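Long-range contacts in beta-mannosidase (Trichoderma harzianum, PDB 4CVU), which probably hydrolyses terminal beta-D-mannosyl residues from the non-reducing ends of beta-mannosides, as a fungal enzyme of glycoside hydrolase family 2: residues Pro93-Leu97 with Asp149-Ser153; Tyr181-Tyr185 with Pro630-Leu634; Val472-Asn476 with Asn528-Ile532; Ser770-Leu776 with Asp819-Glu825. One frame throughout, in Å; residues are numbered along the deposited sequence.

Interaction 1 (Pro93-Leu97 with Asp149-Ser153)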
# COMPACT_ATOMS: atom_id res chain seq x y z
N PRO A 93 -8.60 35.70 14.43
CA PRO A 93 -9.48 36.85 14.63
C PRO A 93 -10.11 37.29 13.31
O PRO A 93 -9.38 37.48 12.33
CB PRO A 93 -8.53 37.90 15.19
CG PRO A 93 -7.57 37.10 16.00
CD PRO A 93 -7.39 35.79 15.26
N ILE A 94 -11.45 37.41 13.29
CA ILE A 94 -12.21 37.76 12.07
C ILE A 94 -12.21 39.27 11.90
O ILE A 94 -12.65 40.00 12.79
CB ILE A 94 -13.67 37.24 12.13
CG1 ILE A 94 -13.69 35.72 12.34
CG2 ILE A 94 -14.42 37.59 10.84
CD1 ILE A 94 -15.08 35.13 12.42
N SER A 95 -11.73 39.74 10.76
CA SER A 95 -11.65 41.17 10.50
C SER A 95 -12.83 41.63 9.64
O SER A 95 -13.56 40.81 9.08
CB SER A 95 -10.36 41.47 9.78
OG SER A 95 -10.41 40.88 8.51
N GLY A 96 -13.03 42.95 9.56
CA GLY A 96 -14.02 43.55 8.67
C GLY A 96 -15.49 43.53 9.10
O GLY A 96 -16.36 43.80 8.29
N LEU A 97 -15.79 43.19 10.35
CA LEU A 97 -17.18 43.26 10.82
C LEU A 97 -17.43 44.69 11.34
O LEU A 97 -16.56 45.28 11.98
CB LEU A 97 -17.47 42.22 11.93
CG LEU A 97 -17.21 40.73 11.61
CD1 LEU A 97 -17.21 39.89 12.88
CD2 LEU A 97 -18.24 40.20 10.63
N ASP A 149 -10.79 41.89 17.49
CA ASP A 149 -11.44 41.08 16.46
C ASP A 149 -11.85 39.70 16.98
O ASP A 149 -11.06 39.03 17.64
CB ASP A 149 -10.52 40.91 15.25
CG ASP A 149 -10.46 42.15 14.36
OD1 ASP A 149 -10.94 43.24 14.77
OD2 ASP A 149 -9.92 42.02 13.24
N PRO A 150 -13.09 39.27 16.68
CA PRO A 150 -13.61 38.09 17.36
C PRO A 150 -13.09 36.77 16.77
O PRO A 150 -12.91 36.65 15.57
CB PRO A 150 -15.12 38.23 17.19
CG PRO A 150 -15.30 39.02 15.94
CD PRO A 150 -14.08 39.88 15.76
N VAL A 151 -12.83 35.82 17.66
CA VAL A 151 -12.45 34.47 17.29
C VAL A 151 -13.70 33.62 17.41
O VAL A 151 -14.41 33.68 18.44
CB VAL A 151 -11.32 33.94 18.20
CG1 VAL A 151 -11.19 32.44 18.11
CG2 VAL A 151 -10.00 34.62 17.84
N LEU A 152 -13.99 32.88 16.35
CA LEU A 152 -15.04 31.87 16.34
C LEU A 152 -14.41 30.51 16.55
O LEU A 152 -13.48 30.14 15.82
CB LEU A 152 -15.76 31.89 15.00
CG LEU A 152 -16.81 30.81 14.74
CD1 LEU A 152 -17.90 30.79 15.81
CD2 LEU A 152 -17.41 31.05 13.37
N SER A 153 -14.89 29.77 17.54
CA SER A 153 -14.43 28.42 17.77
C SER A 153 -15.61 27.49 17.92
O SER A 153 -16.66 27.89 18.45
CB SER A 153 -13.52 28.33 19.00
OG SER A 153 -14.27 28.32 20.18
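The CA 93-to-97 and CA 149-to-152 directions are 107° apart, so the segments meet at a crossing with a single backbone hydrogen bond, Ile94 N to Pro150 O (2.8 Å, 169° at the hydrogen). The same carbonyl takes a CA-H...O contact from Pro93. Side-chain conformation sets the packing around that bond. Ile94, chi1 m and chi2 t, is extended so that its CD1 lies 4.2 Å from CB of Leu152; it also touches Ile217. Leu97 has the same m,t rotamer and brings CD1 to 3.7 Å from CG of Pro150; Leu97 and Pro150 both touch Phe120. Val151, chi1 t, sets CG2 3.9 Å from CD of Pro93. At the exposed margin, chi1 m (-77°) of Asp149 brings its OD2 to 3.5 Å from Ser95 CB. The contact joins the loop leaving strand 87-91 to the lead-in to strand 152-156, with strand 215-221 of the other sheet in contact with Ile94 and Leu97, as in the beta-sandwich of a galactose-binding-like domain.

Interaction 2 (Tyr181-Tyr185 with Pro630-Leu634). With NAG (2-acetamido-2-deoxy-beta-D-glucopyranose), chain L.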
# COMPACT_ATOMS: atom_id res chain seq x y z
N TYR A 181 -29.00 -3.74 18.72
CA TYR A 181 -27.79 -4.46 18.37
C TYR A 181 -26.93 -3.61 17.45
O TYR A 181 -27.41 -3.16 16.41
CB TYR A 181 -28.17 -5.74 17.66
CG TYR A 181 -27.00 -6.59 17.24
CD1 TYR A 181 -26.17 -7.18 18.16
CD2 TYR A 181 -26.75 -6.83 15.89
CE1 TYR A 181 -25.09 -7.98 17.77
CE2 TYR A 181 -25.68 -7.60 15.49
CZ TYR A 181 -24.87 -8.17 16.44
OH TYR A 181 -23.83 -8.95 15.99
N PRO A 182 -25.68 -3.35 17.83
CA PRO A 182 -24.88 -2.47 16.97
C PRO A 182 -24.24 -3.15 15.76
O PRO A 182 -24.31 -4.38 15.62
CB PRO A 182 -23.76 -1.99 17.89
CG PRO A 182 -23.63 -3.03 18.95
CD PRO A 182 -24.90 -3.87 18.97
N PHE A 183 -23.61 -2.32 14.92
CA PHE A 183 -22.74 -2.77 13.84
C PHE A 183 -21.35 -2.71 14.43
O PHE A 183 -20.69 -3.74 14.62
CB PHE A 183 -22.88 -1.87 12.59
CG PHE A 183 -24.15 -2.11 11.80
CD1 PHE A 183 -24.21 -3.13 10.87
CD2 PHE A 183 -25.27 -1.33 11.99
CE1 PHE A 183 -25.36 -3.36 10.14
CE2 PHE A 183 -26.44 -1.56 11.27
CZ PHE A 183 -26.47 -2.57 10.35
N GLU A 184 -20.91 -1.49 14.75
CA GLU A 184 -19.70 -1.31 15.51
C GLU A 184 -20.01 -0.55 16.81
O GLU A 184 -20.15 -1.21 17.84
CB GLU A 184 -18.59 -0.67 14.65
CG GLU A 184 -18.12 -1.66 13.60
CD GLU A 184 -17.16 -1.07 12.58
OE1 GLU A 184 -16.04 -0.64 12.95
OE2 GLU A 184 -17.53 -1.05 11.38
N TYR A 185 -20.11 0.79 16.79
CA TYR A 185 -20.49 1.54 18.01
C TYR A 185 -21.94 1.31 18.43
O TYR A 185 -22.81 1.27 17.60
CB TYR A 185 -20.31 3.04 17.85
CG TYR A 185 -18.87 3.43 17.70
CD1 TYR A 185 -18.06 3.64 18.82
CD2 TYR A 185 -18.30 3.56 16.44
CE1 TYR A 185 -16.72 3.99 18.68
CE2 TYR A 185 -16.96 3.91 16.29
CZ TYR A 185 -16.18 4.13 17.39
OH TYR A 185 -14.87 4.49 17.21
N PRO A 630 -21.59 -8.15 10.29
CA PRO A 630 -20.93 -7.15 11.09
C PRO A 630 -20.58 -7.67 12.52
O PRO A 630 -21.09 -8.71 12.98
CB PRO A 630 -21.93 -6.00 11.11
CG PRO A 630 -23.25 -6.61 10.88
CD PRO A 630 -23.05 -7.93 10.20
N ALA A 631 -19.68 -6.95 13.15
CA ALA A 631 -19.03 -7.37 14.35
C ALA A 631 -19.97 -7.42 15.57
O ALA A 631 -19.72 -8.14 16.52
CB ALA A 631 -17.82 -6.45 14.62
N GLY A 632 -21.06 -6.65 15.51
CA GLY A 632 -21.97 -6.53 16.63
C GLY A 632 -21.37 -5.78 17.80
O GLY A 632 -21.68 -6.07 18.94
N GLY A 633 -20.48 -4.81 17.54
CA GLY A 633 -19.74 -4.21 18.64
C GLY A 633 -18.35 -3.86 18.19
O GLY A 633 -18.09 -3.78 16.98
N LEU A 634 -17.45 -3.68 19.14
CA LEU A 634 -16.13 -3.13 18.85
C LEU A 634 -15.02 -4.16 18.67
O LEU A 634 -13.89 -3.78 18.47
CB LEU A 634 -15.77 -2.11 19.94
CG LEU A 634 -16.57 -0.80 19.98
CD1 LEU A 634 -16.20 0.04 21.19
CD2 LEU A 634 -16.37 0.04 18.72
C1 NAG L . -21.45 -11.46 15.41
C2 NAG L . -22.43 -12.60 15.34
C3 NAG L . -23.27 -12.63 16.61
C4 NAG L . -22.31 -12.69 17.80
C5 NAG L . -21.29 -11.55 17.73
C6 NAG L . -20.28 -11.57 18.87
C7 NAG L . -23.63 -13.42 13.35
C8 NAG L . -24.47 -13.06 12.14
N2 NAG L . -23.24 -12.42 14.15
O3 NAG L . -24.15 -13.75 16.54
O4 NAG L . -23.01 -12.60 19.04
O5 NAG L . -20.58 -11.66 16.51
O6 NAG L . -19.63 -12.81 18.87
O7 NAG L . -23.34 -14.59 13.52
O HOH W 1 -23.67 -9.61 13.23
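Neither segment is helix or strand, yet their backbones approach closely, with CA atoms 4.7 Å apart at Phe183-Gly632 and 4.3 Å at Glu184-Gly633. One hydrogen bond, Gly633 N to Phe183 O (3.1 Å, 161°), is flanked by CA-H...O contacts: Gly632 CA to Pro182 O and Glu184 CA to Gly633 O, both 3.3 Å. Gly632 (phi 70°) leaves room for Tyr181 OH, which would lie 2.1 Å from a CB there; Gly633 is required by its own backbone angles (145°/-160°), at which a CB would jam against the preceding carbonyl. The contact ties the loop after helix 159-168, in the galactose-binding-like domain, to the loop between helices 620-625 and 638-655, which by family probably belongs to the (beta/alpha)8 catalytic domain. Among the side chains, Phe183 sets CD1 3.6 Å from Pro630 CG while its ring stacks with Trp200. Leu634 reaches over the face of Tyr185, its CD2 lying 4.1 Å from the ring centroid and 16° off the normal, a CH-pi contact. Glu184 forms a salt bridge with Arg80. On the glycan side, one water is 2.8 Å from Tyr181 OH, donates to Pro630 O at 2.7 Å and accepts from N2 of the attached NAG at 3.0 Å.

Interaction 3 (Val472-Asn476 with Asn528-Ile532). With MAN (alpha-D-mannopyranose), chain E; NAG (2-acetamido-2-deoxy-beta-D-glucopyranose), chain B.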
# COMPACT_ATOMS: atom_id res chain seq x y z
N VAL A 472 -37.47 18.89 4.59
CA VAL A 472 -38.68 18.83 3.74
C VAL A 472 -38.89 20.15 2.98
O VAL A 472 -39.13 20.16 1.76
CB VAL A 472 -39.95 18.46 4.52
CG1 VAL A 472 -41.20 18.83 3.74
CG2 VAL A 472 -39.99 16.96 4.83
N ARG A 473 -38.77 21.27 3.70
CA ARG A 473 -38.88 22.61 3.08
C ARG A 473 -37.76 22.88 2.08
O ARG A 473 -38.02 23.38 0.97
CB ARG A 473 -38.91 23.74 4.13
CG ARG A 473 -40.19 23.80 4.95
CD ARG A 473 -40.08 24.80 6.11
NE ARG A 473 -40.08 26.22 5.69
CZ ARG A 473 -41.15 26.85 5.19
NH1 ARG A 473 -42.31 26.20 5.01
NH2 ARG A 473 -41.07 28.14 4.86
N ARG A 474 -36.53 22.54 2.48
CA ARG A 474 -35.34 22.74 1.63
C ARG A 474 -35.44 22.02 0.28
O ARG A 474 -35.11 22.59 -0.75
CB ARG A 474 -34.06 22.31 2.38
CG ARG A 474 -32.75 22.46 1.58
CD ARG A 474 -31.49 22.13 2.41
NE ARG A 474 -31.46 20.74 2.83
CZ ARG A 474 -30.98 19.73 2.10
NH1 ARG A 474 -30.44 19.95 0.90
NH2 ARG A 474 -31.02 18.50 2.56
N LEU A 475 -35.90 20.77 0.33
CA LEU A 475 -35.82 19.85 -0.82
C LEU A 475 -37.04 19.83 -1.72
O LEU A 475 -36.96 19.35 -2.84
CB LEU A 475 -35.54 18.43 -0.32
CG LEU A 475 -34.12 18.25 0.24
CD1 LEU A 475 -33.97 16.87 0.89
CD2 LEU A 475 -33.09 18.41 -0.85
N ASN A 476 -38.16 20.41 -1.24
CA ASN A 476 -39.47 20.25 -1.87
C ASN A 476 -39.57 20.71 -3.32
O ASN A 476 -40.36 20.18 -4.08
CB ASN A 476 -40.56 20.98 -1.07
CG ASN A 476 -41.93 20.49 -1.43
OD1 ASN A 476 -42.29 19.34 -1.17
ND2 ASN A 476 -42.70 21.34 -2.08
N ASN A 528 -46.00 21.19 4.84
CA ASN A 528 -45.00 21.85 3.96
C ASN A 528 -44.94 21.37 2.52
O ASN A 528 -44.11 21.85 1.73
CB ASN A 528 -43.62 21.75 4.64
CG ASN A 528 -43.53 22.65 5.86
OD1 ASN A 528 -43.34 23.86 5.74
ND2 ASN A 528 -43.66 22.06 7.04
N SER A 529 -45.83 20.45 2.15
CA SER A 529 -45.88 19.90 0.79
C SER A 529 -47.24 19.29 0.49
O SER A 529 -47.73 18.48 1.28
CB SER A 529 -44.79 18.80 0.63
OG SER A 529 -44.68 18.41 -0.73
N HIS A 530 -47.83 19.67 -0.65
CA HIS A 530 -49.06 19.03 -1.17
C HIS A 530 -48.71 17.99 -2.26
O HIS A 530 -49.57 17.20 -2.65
CB HIS A 530 -50.05 20.06 -1.77
CG HIS A 530 -50.59 21.05 -0.78
ND1 HIS A 530 -51.52 20.72 0.18
CD2 HIS A 530 -50.34 22.37 -0.62
CE1 HIS A 530 -51.80 21.79 0.90
NE2 HIS A 530 -51.10 22.81 0.44
N SER A 531 -47.46 18.01 -2.72
CA SER A 531 -47.04 17.32 -3.93
C SER A 531 -46.34 15.96 -3.67
O SER A 531 -46.36 15.07 -4.53
CB SER A 531 -46.13 18.24 -4.74
OG SER A 531 -44.98 18.62 -4.02
N ILE A 532 -45.73 15.79 -2.50
CA ILE A 532 -44.89 14.62 -2.24
C ILE A 532 -45.56 13.62 -1.31
O ILE A 532 -45.86 13.95 -0.17
CB ILE A 532 -43.55 15.02 -1.63
CG1 ILE A 532 -42.81 16.00 -2.57
CG2 ILE A 532 -42.71 13.77 -1.36
CD1 ILE A 532 -42.59 15.50 -3.98
C1 MAN E . -41.72 26.73 12.32
C2 MAN E . -41.00 27.85 13.04
C3 MAN E . -41.39 29.18 12.41
C4 MAN E . -41.24 29.14 10.88
C5 MAN E . -41.81 27.87 10.27
C6 MAN E . -41.47 27.77 8.78
O2 MAN E . -39.60 27.68 12.91
O3 MAN E . -40.55 30.19 12.93
O4 MAN E . -41.93 30.21 10.27
O5 MAN E . -41.37 26.75 10.94
O6 MAN E . -40.08 27.80 8.55
C1 NAG B . -48.11 27.24 1.20
C2 NAG B . -49.52 26.91 1.67
C3 NAG B . -49.67 27.27 3.14
C4 NAG B . -48.60 26.54 3.97
C5 NAG B . -47.22 26.81 3.37
C6 NAG B . -46.07 26.02 3.98
C7 NAG B . -51.27 27.01 -0.04
C8 NAG B . -52.19 27.89 -0.84
N2 NAG B . -50.48 27.62 0.83
O3 NAG B . -50.96 26.89 3.55
O4 NAG B . -48.61 27.01 5.30
O5 NAG B . -47.21 26.51 2.00
O6 NAG B . -44.87 26.54 3.44
O7 NAG B . -51.29 25.79 -0.21
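Val472, on helix 458-475, leans over Asn528, its CG1 3.9 Å from CB of that residue, with Trp484 and Phe447 also touching the valine. Two polar side chains of 472-476 face the loop. Arg473 NH1 donates to Asn528 OD1 (2.7 Å, 151°) and to O6 of a glycan NAG (3.0 Å); both acceptors lie near the guanidinium plane, whereas O6 of a mannose sits over its face, 3.3 Å from NE. Asn476 OD1 accepts from Ser529 OG at 2.6 Å. Ser531 N and Ile532 N make weak hydrogen bonds to Ser529 OG, and Ser531 OG bonds to Asp234. Segment 472-476 is thereby joined to the loop between helix 506-528 and strand 534-535, in what is probably the family's (beta/alpha)8 barrel, and the contact also faces the seven-stranded antiparallel sheet carrying Asp234 and Asp259. Arg473 is shared between protein (Asn528, and Asp259 by a salt bridge) and glycan, while the Asn476 amide pairs with protein atoms, its ND2 with Ile233 O and Asp234 OD1.

Interaction 4 (Ser770-Leu776 with Asp819-Glu825). With CD (cadmium ion), chain Z.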
# COMPACT_ATOMS: atom_id res chain seq x y z
N SER A 770 -34.36 -13.81 -32.68
CA SER A 770 -33.65 -14.91 -33.31
C SER A 770 -33.09 -15.82 -32.23
O SER A 770 -32.61 -15.35 -31.21
CB SER A 770 -32.54 -14.41 -34.25
OG SER A 770 -31.63 -13.58 -33.57
N LEU A 771 -33.20 -17.13 -32.45
CA LEU A 771 -32.84 -18.15 -31.48
C LEU A 771 -31.90 -19.16 -32.15
O LEU A 771 -32.37 -20.04 -32.89
CB LEU A 771 -34.10 -18.86 -30.99
CG LEU A 771 -35.14 -17.92 -30.36
CD1 LEU A 771 -36.47 -18.63 -30.16
CD2 LEU A 771 -34.62 -17.35 -29.05
N THR A 772 -30.60 -19.01 -31.89
CA THR A 772 -29.57 -19.77 -32.57
C THR A 772 -28.81 -20.70 -31.64
O THR A 772 -28.03 -20.24 -30.81
CB THR A 772 -28.54 -18.82 -33.23
OG1 THR A 772 -29.22 -17.87 -34.04
CG2 THR A 772 -27.52 -19.61 -34.09
N TRP A 773 -28.98 -22.01 -31.82
CA TRP A 773 -28.28 -23.01 -31.03
C TRP A 773 -26.96 -23.42 -31.73
O TRP A 773 -26.98 -23.91 -32.87
CB TRP A 773 -29.14 -24.25 -30.84
CG TRP A 773 -30.24 -24.15 -29.85
CD1 TRP A 773 -31.56 -23.90 -30.10
CD2 TRP A 773 -30.13 -24.35 -28.43
NE1 TRP A 773 -32.28 -23.91 -28.93
CE2 TRP A 773 -31.43 -24.20 -27.90
CE3 TRP A 773 -29.07 -24.65 -27.57
CZ2 TRP A 773 -31.69 -24.32 -26.51
CZ3 TRP A 773 -29.33 -24.76 -26.19
CH2 TRP A 773 -30.63 -24.61 -25.69
N VAL A 774 -25.84 -23.21 -31.03
CA VAL A 774 -24.53 -23.67 -31.50
C VAL A 774 -23.85 -24.49 -30.41
O VAL A 774 -24.23 -24.41 -29.25
CB VAL A 774 -23.64 -22.50 -31.92
CG1 VAL A 774 -24.32 -21.69 -33.02
CG2 VAL A 774 -23.31 -21.62 -30.74
N ASP A 775 -22.84 -25.28 -30.79
CA ASP A 775 -21.94 -25.90 -29.80
C ASP A 775 -20.85 -24.87 -29.43
O ASP A 775 -20.81 -23.79 -30.01
CB ASP A 775 -21.34 -27.23 -30.33
CG ASP A 775 -20.44 -27.07 -31.56
OD1 ASP A 775 -19.91 -25.97 -31.81
OD2 ASP A 775 -20.23 -28.08 -32.29
N LEU A 776 -19.97 -25.21 -28.50
CA LEU A 776 -19.03 -24.21 -27.93
C LEU A 776 -17.79 -23.93 -28.81
O LEU A 776 -16.93 -23.11 -28.46
CB LEU A 776 -18.67 -24.59 -26.49
CG LEU A 776 -19.91 -24.89 -25.60
CD1 LEU A 776 -19.53 -25.34 -24.20
CD2 LEU A 776 -20.83 -23.68 -25.49
N ASP A 819 -22.05 -28.99 -24.19
CA ASP A 819 -21.42 -28.48 -25.40
C ASP A 819 -22.54 -27.81 -26.22
O ASP A 819 -22.80 -28.16 -27.35
CB ASP A 819 -20.74 -29.64 -26.17
CG ASP A 819 -19.83 -29.16 -27.30
OD1 ASP A 819 -19.40 -27.99 -27.32
OD2 ASP A 819 -19.54 -29.98 -28.20
N ALA A 820 -23.22 -26.85 -25.57
CA ALA A 820 -24.35 -26.15 -26.19
C ALA A 820 -24.62 -24.78 -25.60
O ALA A 820 -24.60 -24.59 -24.40
CB ALA A 820 -25.59 -27.00 -26.07
N VAL A 821 -24.93 -23.82 -26.46
CA VAL A 821 -25.39 -22.52 -26.00
C VAL A 821 -26.40 -21.99 -26.99
O VAL A 821 -26.29 -22.19 -28.21
CB VAL A 821 -24.21 -21.52 -25.84
CG1 VAL A 821 -23.55 -21.22 -27.18
CG2 VAL A 821 -24.68 -20.23 -25.18
N LEU A 822 -27.40 -21.30 -26.44
CA LEU A 822 -28.46 -20.67 -27.20
C LEU A 822 -28.24 -19.18 -27.18
O LEU A 822 -28.25 -18.59 -26.12
CB LEU A 822 -29.83 -20.99 -26.61
CG LEU A 822 -31.04 -20.18 -27.14
CD1 LEU A 822 -31.23 -20.35 -28.64
CD2 LEU A 822 -32.31 -20.61 -26.43
N VAL A 823 -28.08 -18.58 -28.35
CA VAL A 823 -27.83 -17.15 -28.46
C VAL A 823 -29.13 -16.49 -28.89
O VAL A 823 -29.72 -16.87 -29.89
CB VAL A 823 -26.70 -16.84 -29.46
CG1 VAL A 823 -26.47 -15.34 -29.55
CG2 VAL A 823 -25.44 -17.58 -29.06
N ILE A 824 -29.57 -15.52 -28.08
CA ILE A 824 -30.85 -14.85 -28.21
C ILE A 824 -30.67 -13.38 -28.61
O ILE A 824 -30.00 -12.65 -27.91
CB ILE A 824 -31.57 -14.90 -26.86
CG1 ILE A 824 -31.83 -16.36 -26.45
CG2 ILE A 824 -32.88 -14.12 -26.92
CD1 ILE A 824 -32.14 -16.52 -24.99
N GLU A 825 -31.25 -12.97 -29.73
CA GLU A 825 -31.25 -11.56 -30.13
C GLU A 825 -32.65 -11.10 -30.49
O GLU A 825 -33.31 -11.66 -31.38
CB GLU A 825 -30.33 -11.27 -31.32
CG GLU A 825 -29.01 -12.01 -31.26
CD GLU A 825 -27.90 -11.38 -32.12
OE1 GLU A 825 -28.16 -10.41 -32.90
OE2 GLU A 825 -26.76 -11.87 -31.99
CD CD Z . -25.40 -12.31 -34.14
O HOH W 2 -29.57 -15.46 -32.45
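Trp773 and Leu822 form the apolar centre: CB of Leu822 lies 3.6 Å from the centroid of the six-membered ring and 1° off its normal, a CH-pi contact, and Leu822 CD2 is 3.8 Å from Trp773 CZ2. On this same face Leu771 CD2 meets Ile824 CG1 at 3.9 Å, and Phe849 touches both Trp773 and Leu822. The other face carries Val774 and Val821, with CG2 of the former 3.6 Å from CG1 of the latter. Between the faces the backbones of strands 770-774 and 821-825, antiparallel at 159°, are joined through hydrogen-bonded pairs Ser770-Glu825, Thr772-Val823 and Val774-Val821, each with reciprocal N-H...O bonds (N to O 2.7 to 3.1 Å). They are the central pair of a four-stranded antiparallel sheet in the Ig/CBM-like domain. Beyond Val774, where strand 765-774 ends, Leu776 N donates to Asp819 OD1 (3.1 Å, 166°), while Asp775 OD1 turns to Lys779 N. At the other end a water donates to Val823 O (2.9 Å) and lies 3.0 Å from Ser770 OG and 2.9 Å from Thr772 OG1, and Glu825 OE2 binds a cadmium ion at 2.6 Å. The Trp773 face is thus apolar in these segments; the other is mixed, valines giving way to Thr772, Ser770 and Glu825, which meet water and metal.

In the fold
From the N terminus, interaction 1 comes first, closing a loop of 51 residues between segments 93-97 and 149-153 of the galactose-binding-like domain. Interaction 2 opens at Tyr181 in the same galactose-binding-like region and closes only at Pro630-Leu634, spanning 444 residues and joining this domain to the loop before helix 638-655. Interaction 3 falls wholly within that span, closing a mostly helical excursion between helix 458-475 and the loop after helix 506-528. Interaction 4 follows in series, pairing two strands of the Ig/CBM-like domain across 42 residues. None cross; their centres lie about 35 to 74 Å apart, interactions 1 and 4 being the farthest pair.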